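Local coordinates for serpin-ZX (Arabidopsis thaliana, PDB 3LE2), which inhibits proteases such as metacaspase-9 and RD21A by offering its reactive centre loop for cleavage and trapping the enzyme covalently, which limits programmed cell death, at residues Tyr239-Asp244 against Leu371-Glu376; Phe277-Phe282 against Ile362-Asp367; Ser31-Ser36 against Phe284-Asp289; Leu173-Thr178 against Val382-Gln387. One frame throughout, in Å; residues are numbered along the deposited sequence. Where two conformers were deposited one is given.

Contact 1: Tyr239-Asp244 against Leu371-Glu376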
# COMPACT_ATOMS: atom_id res chain seq x y z
N TYR A 239 -1.47 -7.06 9.01
CA TYR A 239 -1.72 -8.48 8.97
C TYR A 239 -0.53 -9.18 8.35
O TYR A 239 0.07 -8.68 7.37
CB TYR A 239 -3.02 -8.76 8.20
CG TYR A 239 -4.23 -8.21 8.91
CD1 TYR A 239 -4.79 -8.87 10.00
CD2 TYR A 239 -4.79 -7.00 8.52
CE1 TYR A 239 -5.88 -8.34 10.68
CE2 TYR A 239 -5.87 -6.48 9.17
CZ TYR A 239 -6.43 -7.15 10.25
OH TYR A 239 -7.51 -6.59 10.87
N PHE A 240 -0.19 -10.33 8.94
CA PHE A 240 0.91 -11.17 8.48
C PHE A 240 0.33 -12.48 7.99
O PHE A 240 -0.40 -13.14 8.73
CB PHE A 240 1.88 -11.45 9.62
CG PHE A 240 2.51 -10.22 10.21
CD1 PHE A 240 3.85 -9.95 10.02
CD2 PHE A 240 1.76 -9.34 10.98
CE1 PHE A 240 4.43 -8.83 10.56
CE2 PHE A 240 2.33 -8.21 11.52
CZ PHE A 240 3.68 -7.96 11.31
N TYR A 241 0.64 -12.83 6.74
CA TYR A 241 0.18 -14.07 6.15
C TYR A 241 1.36 -15.00 5.97
O TYR A 241 2.19 -14.79 5.07
CB TYR A 241 -0.54 -13.82 4.82
CG TYR A 241 -1.64 -12.79 4.95
CD1 TYR A 241 -2.99 -13.16 4.97
CD2 TYR A 241 -1.33 -11.44 5.05
CE1 TYR A 241 -4.00 -12.19 5.10
CE2 TYR A 241 -2.32 -10.47 5.17
CZ TYR A 241 -3.64 -10.85 5.19
OH TYR A 241 -4.59 -9.86 5.32
N LEU A 242 1.41 -16.02 6.82
CA LEU A 242 2.56 -16.89 6.96
C LEU A 242 2.30 -18.31 6.45
O LEU A 242 1.61 -19.09 7.09
CB LEU A 242 2.96 -16.92 8.43
CG LEU A 242 4.25 -17.63 8.85
CD1 LEU A 242 5.46 -16.90 8.28
CD2 LEU A 242 4.34 -17.72 10.37
N PRO A 243 2.88 -18.67 5.29
CA PRO A 243 2.76 -20.04 4.79
C PRO A 243 3.33 -21.02 5.80
O PRO A 243 4.25 -20.65 6.52
CB PRO A 243 3.65 -20.04 3.55
CG PRO A 243 3.83 -18.61 3.18
CD PRO A 243 3.78 -17.86 4.46
N ASP A 244 2.80 -22.24 5.85
CA ASP A 244 3.40 -23.27 6.70
C ASP A 244 4.80 -23.60 6.20
O ASP A 244 5.73 -23.73 6.99
CB ASP A 244 2.53 -24.54 6.71
CG ASP A 244 1.17 -24.31 7.37
OD1 ASP A 244 0.97 -23.25 7.99
OD2 ASP A 244 0.30 -25.19 7.27
N LEU A 371 3.53 -12.58 3.70
CA LEU A 371 2.92 -11.40 3.12
C LEU A 371 2.52 -10.44 4.21
O LEU A 371 2.38 -10.83 5.36
CB LEU A 371 1.67 -11.75 2.31
CG LEU A 371 1.90 -12.40 0.95
CD1 LEU A 371 0.56 -12.78 0.34
CD2 LEU A 371 2.68 -11.44 0.04
N LEU A 372 2.37 -9.18 3.82
CA LEU A 372 1.99 -8.10 4.72
C LEU A 372 0.83 -7.34 4.12
O LEU A 372 0.82 -7.07 2.91
CB LEU A 372 3.14 -7.11 4.89
CG LEU A 372 4.37 -7.50 5.71
CD1 LEU A 372 5.32 -6.32 5.75
CD2 LEU A 372 3.94 -7.92 7.10
N VAL A 373 -0.12 -6.96 4.96
CA VAL A 373 -1.22 -6.09 4.54
C VAL A 373 -1.57 -5.10 5.66
O VAL A 373 -1.72 -5.48 6.82
CB VAL A 373 -2.48 -6.91 4.13
CG1 VAL A 373 -3.65 -5.99 3.80
CG2 VAL A 373 -2.17 -7.83 2.95
N VAL A 374 -1.66 -3.82 5.32
CA VAL A 374 -2.06 -2.81 6.29
C VAL A 374 -3.40 -2.27 5.83
O VAL A 374 -3.53 -1.79 4.72
CB VAL A 374 -1.05 -1.64 6.42
CG1 VAL A 374 -1.64 -0.51 7.27
CG2 VAL A 374 0.27 -2.13 7.03
N THR A 375 -4.40 -2.37 6.70
CA THR A 375 -5.74 -1.96 6.33
C THR A 375 -6.35 -1.08 7.38
O THR A 375 -6.00 -1.12 8.56
CB THR A 375 -6.68 -3.16 6.23
OG1 THR A 375 -6.90 -3.66 7.54
CG2 THR A 375 -6.08 -4.25 5.37
N GLU A 376 -7.31 -0.28 6.92
CA GLU A 376 -8.13 0.48 7.82
C GLU A 376 -9.40 -0.36 7.95
O GLU A 376 -10.09 -0.64 6.97
CB GLU A 376 -8.36 1.88 7.25
CG GLU A 376 -8.92 2.88 8.26
CD GLU A 376 -10.35 2.55 8.67
OE1 GLU A 376 -11.21 2.54 7.77
OE2 GLU A 376 -10.59 2.28 9.87

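Contact 2: Phe277-Phe282 against Ile362-Asp367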
# COMPACT_ATOMS: atom_id res chain seq x y z
N PHE A 277 6.11 -17.63 19.63
CA PHE A 277 5.68 -16.43 18.93
C PHE A 277 6.85 -15.54 18.54
O PHE A 277 7.43 -14.87 19.40
CB PHE A 277 4.71 -15.63 19.79
CG PHE A 277 4.12 -14.44 19.11
CD1 PHE A 277 3.32 -14.59 18.00
CD2 PHE A 277 4.37 -13.17 19.58
CE1 PHE A 277 2.78 -13.50 17.36
CE2 PHE A 277 3.84 -12.07 18.95
CZ PHE A 277 3.04 -12.23 17.84
N LYS A 278 7.20 -15.52 17.26
CA LYS A 278 8.38 -14.78 16.81
C LYS A 278 8.12 -13.92 15.58
O LYS A 278 7.72 -14.43 14.54
CB LYS A 278 9.54 -15.74 16.54
CG LYS A 278 10.03 -16.49 17.77
CD LYS A 278 10.67 -15.55 18.78
CE LYS A 278 11.06 -16.30 20.05
NZ LYS A 278 11.95 -17.46 19.76
N ILE A 279 8.39 -12.63 15.71
CA ILE A 279 8.22 -11.67 14.62
C ILE A 279 9.53 -10.95 14.29
O ILE A 279 10.09 -10.24 15.14
CB ILE A 279 7.14 -10.62 15.00
CG1 ILE A 279 5.86 -11.32 15.42
CG2 ILE A 279 6.85 -9.70 13.84
CD1 ILE A 279 5.31 -12.24 14.34
N PRO A 280 10.04 -11.11 13.06
CA PRO A 280 11.28 -10.39 12.74
C PRO A 280 11.05 -8.89 12.66
O PRO A 280 10.02 -8.46 12.14
CB PRO A 280 11.63 -10.91 11.35
CG PRO A 280 10.32 -11.32 10.75
CD PRO A 280 9.57 -11.92 11.92
N LYS A 281 12.01 -8.10 13.16
CA LYS A 281 11.99 -6.67 12.90
C LYS A 281 12.30 -6.49 11.43
O LYS A 281 12.96 -7.35 10.83
CB LYS A 281 13.05 -5.95 13.73
CG LYS A 281 12.82 -5.99 15.22
CD LYS A 281 13.87 -5.19 15.98
CE LYS A 281 13.64 -3.69 15.88
NZ LYS A 281 14.78 -2.92 16.48
N PHE A 282 11.85 -5.39 10.84
CA PHE A 282 12.32 -4.99 9.51
C PHE A 282 12.02 -3.52 9.24
O PHE A 282 11.14 -2.93 9.85
CB PHE A 282 11.72 -5.87 8.41
CG PHE A 282 10.22 -5.97 8.46
CD1 PHE A 282 9.60 -6.93 9.26
CD2 PHE A 282 9.43 -5.11 7.72
CE1 PHE A 282 8.20 -7.03 9.31
CE2 PHE A 282 8.03 -5.21 7.76
CZ PHE A 282 7.43 -6.17 8.55
N ILE A 362 -1.09 -21.99 20.28
CA ILE A 362 -0.76 -21.95 18.87
C ILE A 362 0.59 -21.28 18.68
O ILE A 362 1.00 -20.45 19.50
CB ILE A 362 -1.86 -21.19 18.09
CG1 ILE A 362 -1.90 -21.64 16.64
CG2 ILE A 362 -1.65 -19.69 18.16
CD1 ILE A 362 -2.90 -20.85 15.84
N ASP A 363 1.29 -21.66 17.62
CA ASP A 363 2.56 -21.01 17.28
C ASP A 363 2.38 -20.09 16.08
O ASP A 363 1.63 -20.39 15.14
CB ASP A 363 3.66 -22.03 16.97
CG ASP A 363 4.10 -22.81 18.20
OD1 ASP A 363 3.90 -22.33 19.33
OD2 ASP A 363 4.64 -23.92 18.03
N PHE A 364 3.08 -18.97 16.12
CA PHE A 364 3.22 -18.13 14.96
C PHE A 364 4.69 -17.69 14.94
O PHE A 364 5.07 -16.74 15.62
CB PHE A 364 2.26 -16.94 15.03
CG PHE A 364 2.18 -16.16 13.74
CD1 PHE A 364 1.20 -16.43 12.81
CD2 PHE A 364 3.11 -15.16 13.47
CE1 PHE A 364 1.13 -15.73 11.62
CE2 PHE A 364 3.05 -14.44 12.28
CZ PHE A 364 2.05 -14.73 11.36
N VAL A 365 5.50 -18.40 14.18
CA VAL A 365 6.94 -18.12 14.13
C VAL A 365 7.34 -17.72 12.72
O VAL A 365 7.43 -18.56 11.83
CB VAL A 365 7.77 -19.33 14.62
CG1 VAL A 365 9.27 -19.06 14.44
CG2 VAL A 365 7.42 -19.65 16.07
N ALA A 366 7.54 -16.43 12.51
CA ALA A 366 7.71 -15.92 11.17
C ALA A 366 9.19 -15.90 10.79
O ALA A 366 9.77 -14.84 10.55
CB ALA A 366 7.11 -14.53 11.06
N ASP A 367 9.79 -17.08 10.75
CA ASP A 367 11.19 -17.20 10.43
C ASP A 367 11.38 -17.54 8.96
O ASP A 367 12.38 -18.12 8.57
CB ASP A 367 11.82 -18.29 11.30
CG ASP A 367 11.24 -19.65 11.03
OD1 ASP A 367 10.24 -19.75 10.28
OD2 ASP A 367 11.77 -20.64 11.56

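Contact 3: Ser31-Ser36 against Phe284-Asp289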
# COMPACT_ATOMS: atom_id res chain seq x y z
N SER A 31 14.08 -9.73 -2.88
CA SER A 31 13.74 -8.31 -2.77
C SER A 31 12.44 -8.08 -2.02
O SER A 31 11.38 -8.50 -2.47
CB SER A 31 13.60 -7.66 -4.16
OG SER A 31 14.83 -7.66 -4.87
N ASN A 32 12.51 -7.38 -0.89
CA ASN A 32 11.32 -6.97 -0.17
C ASN A 32 10.48 -6.05 -1.04
O ASN A 32 11.02 -5.34 -1.89
CB ASN A 32 11.71 -6.25 1.12
CG ASN A 32 12.35 -7.18 2.12
OD1 ASN A 32 12.05 -8.37 2.16
ND2 ASN A 32 13.26 -6.64 2.93
N VAL A 33 9.16 -6.07 -0.83
CA VAL A 33 8.24 -5.18 -1.52
C VAL A 33 7.30 -4.50 -0.52
O VAL A 33 6.85 -5.12 0.44
CB VAL A 33 7.35 -5.96 -2.53
CG1 VAL A 33 6.30 -5.02 -3.14
CG2 VAL A 33 8.18 -6.62 -3.60
N ILE A 34 7.00 -3.22 -0.74
CA ILE A 34 5.89 -2.55 -0.04
C ILE A 34 5.34 -1.50 -0.99
O ILE A 34 6.12 -0.80 -1.63
CB ILE A 34 6.34 -1.88 1.29
CG1 ILE A 34 5.13 -1.39 2.08
CG2 ILE A 34 7.31 -0.73 1.03
CD1 ILE A 34 4.27 -2.50 2.68
N PHE A 35 4.02 -1.41 -1.13
CA PHE A 35 3.41 -0.36 -1.95
C PHE A 35 1.98 -0.08 -1.51
O PHE A 35 1.37 -0.90 -0.86
CB PHE A 35 3.45 -0.73 -3.43
CG PHE A 35 2.40 -1.74 -3.83
CD1 PHE A 35 2.62 -3.10 -3.62
CD2 PHE A 35 1.22 -1.34 -4.41
CE1 PHE A 35 1.66 -4.05 -3.99
CE2 PHE A 35 0.24 -2.27 -4.78
CZ PHE A 35 0.46 -3.63 -4.56
N SER A 36 1.45 1.07 -1.88
CA SER A 36 0.09 1.43 -1.49
C SER A 36 -0.90 1.35 -2.66
O SER A 36 -0.90 2.20 -3.55
CB SER A 36 0.07 2.84 -0.89
OG SER A 36 -1.26 3.28 -0.69
N PHE A 284 12.19 -0.89 5.66
CA PHE A 284 12.61 -0.65 4.29
C PHE A 284 11.65 0.24 3.51
O PHE A 284 10.50 0.44 3.90
CB PHE A 284 12.84 -1.96 3.54
CG PHE A 284 11.60 -2.79 3.37
CD1 PHE A 284 11.23 -3.73 4.32
CD2 PHE A 284 10.79 -2.63 2.24
CE1 PHE A 284 10.08 -4.51 4.15
CE2 PHE A 284 9.64 -3.39 2.07
CZ PHE A 284 9.29 -4.34 3.02
N SER A 285 12.15 0.78 2.40
CA SER A 285 11.31 1.54 1.50
C SER A 285 11.31 0.83 0.15
O SER A 285 12.12 -0.06 -0.10
CB SER A 285 11.83 2.97 1.35
OG SER A 285 13.05 2.97 0.62
N PHE A 286 10.38 1.21 -0.72
CA PHE A 286 10.28 0.55 -2.00
C PHE A 286 9.61 1.49 -2.98
O PHE A 286 8.65 2.17 -2.64
CB PHE A 286 9.50 -0.77 -1.88
CG PHE A 286 9.38 -1.51 -3.18
CD1 PHE A 286 10.35 -2.41 -3.57
CD2 PHE A 286 8.30 -1.26 -4.04
CE1 PHE A 286 10.25 -3.06 -4.79
CE2 PHE A 286 8.20 -1.91 -5.25
CZ PHE A 286 9.16 -2.81 -5.63
N GLY A 287 10.14 1.54 -4.19
CA GLY A 287 9.62 2.45 -5.18
C GLY A 287 9.62 1.79 -6.54
O GLY A 287 10.46 0.92 -6.84
N PHE A 288 8.67 2.20 -7.37
CA PHE A 288 8.62 1.65 -8.70
C PHE A 288 7.77 2.53 -9.59
O PHE A 288 7.01 3.38 -9.11
CB PHE A 288 8.12 0.19 -8.68
CG PHE A 288 6.64 0.04 -8.38
CD1 PHE A 288 6.14 0.25 -7.10
CD2 PHE A 288 5.76 -0.36 -9.37
CE1 PHE A 288 4.77 0.09 -6.82
CE2 PHE A 288 4.40 -0.52 -9.11
CZ PHE A 288 3.90 -0.29 -7.83
N ASP A 289 7.96 2.36 -10.89
CA ASP A 289 7.10 2.97 -11.89
C ASP A 289 5.99 1.96 -12.19
O ASP A 289 6.25 0.90 -12.77
CB ASP A 289 7.91 3.27 -13.15
CG ASP A 289 7.08 3.90 -14.25
OD1 ASP A 289 5.83 3.94 -14.13
OD2 ASP A 289 7.68 4.36 -15.25

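Contact 4: Leu173-Thr178 against Val382-Gln387. With ACT (acetate ion), chain D.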
# COMPACT_ATOMS: atom_id res chain seq x y z
N LEU A 173 3.33 7.50 -0.12
CA LEU A 173 2.57 7.39 1.11
C LEU A 173 3.51 6.99 2.23
O LEU A 173 4.14 5.93 2.18
CB LEU A 173 1.41 6.37 0.99
CG LEU A 173 0.49 6.23 2.21
CD1 LEU A 173 -0.26 7.53 2.50
CD2 LEU A 173 -0.52 5.07 2.09
N TYR A 174 3.63 7.86 3.23
CA TYR A 174 4.37 7.53 4.45
C TYR A 174 3.38 7.19 5.56
O TYR A 174 2.37 7.87 5.75
CB TYR A 174 5.30 8.68 4.87
CG TYR A 174 6.01 8.46 6.20
CD1 TYR A 174 7.25 7.84 6.25
CD2 TYR A 174 5.43 8.89 7.40
CE1 TYR A 174 7.92 7.64 7.46
CE2 TYR A 174 6.10 8.70 8.63
CZ TYR A 174 7.34 8.07 8.64
OH TYR A 174 8.02 7.86 9.82
N PHE A 175 3.68 6.14 6.30
CA PHE A 175 2.87 5.73 7.44
C PHE A 175 3.80 5.29 8.55
O PHE A 175 4.78 4.59 8.31
CB PHE A 175 1.94 4.58 7.03
CG PHE A 175 1.21 3.89 8.18
CD1 PHE A 175 -0.10 4.21 8.48
CD2 PHE A 175 1.81 2.86 8.89
CE1 PHE A 175 -0.78 3.56 9.50
CE2 PHE A 175 1.12 2.20 9.91
CZ PHE A 175 -0.16 2.55 10.21
N LYS A 176 3.51 5.73 9.76
CA LYS A 176 4.21 5.21 10.92
C LYS A 176 3.24 5.18 12.08
O LYS A 176 2.62 6.19 12.41
CB LYS A 176 5.43 6.06 11.29
CG LYS A 176 6.15 5.56 12.53
CD LYS A 176 7.51 6.19 12.68
CE LYS A 176 8.23 5.70 13.93
NZ LYS A 176 9.57 6.37 14.07
N GLY A 177 3.09 4.00 12.67
CA GLY A 177 2.14 3.83 13.75
C GLY A 177 2.76 3.15 14.95
O GLY A 177 3.71 2.38 14.82
N THR A 178 2.22 3.46 16.12
CA THR A 178 2.58 2.79 17.36
C THR A 178 1.60 1.64 17.60
O THR A 178 0.39 1.83 17.44
CB THR A 178 2.47 3.77 18.55
OG1 THR A 178 3.46 4.79 18.41
CG2 THR A 178 2.69 3.05 19.85
N VAL A 382 -7.38 -0.87 1.95
CA VAL A 382 -6.00 -1.35 2.16
C VAL A 382 -4.96 -0.26 1.88
O VAL A 382 -4.88 0.23 0.75
CB VAL A 382 -5.72 -2.57 1.24
CG1 VAL A 382 -4.24 -3.00 1.29
CG2 VAL A 382 -6.68 -3.72 1.60
N LEU A 383 -4.18 0.13 2.89
CA LEU A 383 -3.10 1.12 2.69
C LEU A 383 -1.85 0.55 2.04
O LEU A 383 -1.24 1.21 1.21
CB LEU A 383 -2.67 1.77 4.01
CG LEU A 383 -3.61 2.82 4.58
CD1 LEU A 383 -4.87 2.13 5.12
CD2 LEU A 383 -2.90 3.60 5.67
N PHE A 384 -1.46 -0.65 2.46
CA PHE A 384 -0.20 -1.24 2.00
C PHE A 384 -0.35 -2.73 1.79
O PHE A 384 -1.03 -3.40 2.57
CB PHE A 384 0.93 -1.05 3.03
CG PHE A 384 1.35 0.37 3.24
CD1 PHE A 384 2.05 1.06 2.26
CD2 PHE A 384 1.08 1.02 4.45
CE1 PHE A 384 2.47 2.37 2.47
CE2 PHE A 384 1.49 2.33 4.66
CZ PHE A 384 2.18 3.01 3.66
N ILE A 385 0.29 -3.24 0.74
CA ILE A 385 0.54 -4.67 0.58
C ILE A 385 2.04 -4.85 0.38
O ILE A 385 2.69 -4.04 -0.27
CB ILE A 385 -0.20 -5.24 -0.65
CG1 ILE A 385 -1.69 -4.97 -0.56
CG2 ILE A 385 0.09 -6.75 -0.82
CD1 ILE A 385 -2.47 -5.39 -1.79
N GLY A 386 2.61 -5.90 0.95
CA GLY A 386 4.04 -6.12 0.83
C GLY A 386 4.44 -7.56 1.08
O GLY A 386 3.63 -8.41 1.46
N GLN A 387 5.72 -7.84 0.85
CA GLN A 387 6.28 -9.12 1.20
C GLN A 387 7.61 -8.88 1.89
O GLN A 387 8.39 -8.03 1.46
CB GLN A 387 6.48 -9.99 -0.04
CG GLN A 387 7.66 -9.61 -0.94
CD GLN A 387 7.90 -10.69 -1.98
OE1 GLN A 387 7.08 -11.60 -2.14
NE2 GLN A 387 9.04 -10.61 -2.68
C ACT D . 2.45 7.63 15.54
O ACT D . 1.79 6.59 15.81
OXT ACT D . 3.64 7.46 15.15
CH3 ACT D . 1.85 9.01 15.69

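Contact 1: Tyr239-Asp244 against Leu371-Glu376
Tyr-239, Phe-240 and Tyr-241 run antiparallel to Val-373, Leu-372 and Leu-371, with the two short strand segments at 161° to each other. Tyr-239 and Val-373 form a hydrogen-bonded pair, with Tyr-239 N to Val-373 O at 2.7 Å and Val-373 N returning to Tyr-239 O at 3.0 Å. Tyr-241 and Leu-371 make the second such pair, Leu-371 N meeting Tyr-241 O at 2.9 Å. The non-hydrogen-bonded pair Phe-240 and Leu-372 lies between them, where Leu-372 CA sits close to Tyr-239 O.

On the face that holds both tyrosines, Tyr-241 has CG anti to its carbonyl carbon (chi1 -53°), and its ring reaches obliquely across Val-373, with CE2 3.5 Å from Val-373 CG2. At the base of the side chain, Tyr-241 CB rests on Leu-371 CB at 3.9 Å. The Tyr-239 side chain crosses Thr-375 at about a right angle; Thr-375 OG1 lies at the ring edge, near its plane, 3.4 Å from Tyr-239 CE2. Asn-377 OD1 bonds the Tyr-239 hydroxyl and, weakly, Thr-375 OG1, which ties both polar ends to one amide. On the other face Leu-372 CD2 lies over the Phe-240 ring, though Leu-372 has two deposited conformers and this CH-pi contact belongs to the one given.

These are neighbouring strands of serpin sheet B. Strand 220-226 flanks 236-243 and strand 382-388 flanks 370-376, while helix 249-258 covers the tyrosine face through Leu-252 on Tyr-241 and through Leu-249, Leu-253 and Ile-256 on Leu-371.

Contact 2: Phe277-Phe282 against Ile362-Asp367
Sheet C of the serpin fold contains this contact, in which Phe-277 and Lys-278 pair in parallel with Phe-364 and Val-365. Ile-362 and Asp-363 are the last residues of the reactive centre loop region, so the C-terminal end of the loop region is anchored here to the body of the protein. The two short strands run only 17° apart. Lys-278 supplies both backbone bonds: its N donates to Phe-364 O at 3.0 Å, and its O accepts from Ala-366 N at 2.9 Å. Asp-363 adds a salt bridge to Arg-275 just before the first strand, and strand 200-207 bonds to the far side of 277-280.

Phe-277 and Phe-364 share one face, with Ile-279 reaching in beside them. Both phenylalanines put CG anti to the backbone N (Phe-277 chi1 -175°), and their side chains cross obliquely, Phe-277 CD1 coming to 3.9 Å from Phe-364 CB. Ile-279 reaches the same phenylalanine with its terminal methyl: CD1 meets the rim of the Phe-364 ring near its plane, 3.8 Å from CD2. Leu-223 of strand 220-226 touches Phe-277, Ile-279 and Phe-364, joining this layer to sheet B. On the opposite face, Lys-278 CB lies against Val-365 CG1 while the rest of the bent lysine chain leads away.

Past the pairing, Ala-366 is the centre of an inverse gamma turn that carries the chain off the strand. The turn lays its alanine against the proline ring, with Ala-366 CB 3.7 Å from Pro-280 CD and that same CD 3.2 Å from Ala-366 O.

Contact 3: Ser31-Ser36 against Phe284-Asp289
Ring-face contacts come first: Asn-32 CB sits over the centre of the Phe-284 ring, 3.6 Å from the centroid and 12° off the normal, a CH-pi contact. The asparagine amide is tilted 32° to the ring; its OD1 is bonded by Val-389 N and its ND2 gives to Asp-390 O, which fixes its rotation. Val-33 CA stands over one face of the Phe-286 ring, offset toward the rim.

Backbone carbonyls also meet the rings. Val-33 O lies in the plane of Phe-284 at its edge, 3.6 Å from CZ. Two more approach Phe-286 obliquely from the side on which Val-33 CA stands: Asn-32 O is 3.4 Å from Phe-286 CD1 and Ile-34 O is 3.3 Å from Phe-286 CD2.

Apolar contacts complete the set. Ile-34 CG2, between the backbone N and the carbonyl carbon, reaches Phe-286 CB at 3.6 Å and Phe-284 CE2 at 3.7 Å. Phe-35 CB meets the edge of Phe-288 at CE1.

The segments cross at 69° without pairing, and each bonds to its own sheet: strand 33-35 to 382-388 in sheet B, strand 284-289 to 326-335 in sheet A. Helix 5-25 packs on Val-33, Phe-35 and Phe-288.

Contact 4: Leu173-Thr178 against Val382-Gln387
Phe-175 has CG anti to its backbone N (chi1 170°) and Phe-384 has CG anti to its carbonyl carbon (chi1 -66°), and the two side chains cross obliquely. The touching is done by the start of one and the rim of the other: Phe-175 CB lies in the plane of the Phe-384 ring at its edge, 3.3 Å from CE2. Leu-173 reaches the same ring one corner further on, its CD2 3.7 Å from Phe-384 CZ. The Phe-384 ring tip thus fits between two side chains spaced two residues apart on one strand.

Leu-383 joins from the same direction. A classic beta bulge, in which Leu-383 and Phe-384 both face Val-374, turns these consecutive side chains toward strand 173-176. Leu-383 crosses Phe-175 at about a right angle, with CD2 4.0 Å from Phe-175 CD1. Tyr-227 adds an edge-to-face partner for the Phe-175 ring, and Leu-94 of strand 93-103 touches both Phe-175 and Leu-383. Beyond the strand an acetate ion, probably from the crystallisation liquor, takes a weak hydrogen bond from Thr-178 N.

The strand axes stand 90° apart and 9.0 Å from each other at closest approach; the backbones do not pair, and buried side chains fill the gap. This is the orthogonal stacking of serpin sheets A and B: strand 167-176 pairs with 326-335 in sheet A, and serpins open sheet A between these two strands to take in the cleaved reactive centre loop.

In the fold
From the N terminus, 31-36 comes first and finds its partner in contact 3 only at 284-289. Contact 4 opens at 173-178, contact 1 at 239-244 and contact 2 at 277-282. They close in reverse order: contact 2 at 362-367, contact 1 at 371-376, contact 4 at 382-387, each loop enclosing the previous one. Contact 3 crosses all three. Contact 1 pairs two strands of sheet B, contact 2 two strands of sheet C, and contacts 3 and 4 press sheet A onto sheet B. Backbone bonds link contact 4 to contact 1 (Val-374 O to Leu-383 N) and to contact 3 (Val-33 O to Gln-387 N), whereas contacts 1 and 2 meet by packing, Phe-240 on Phe-364.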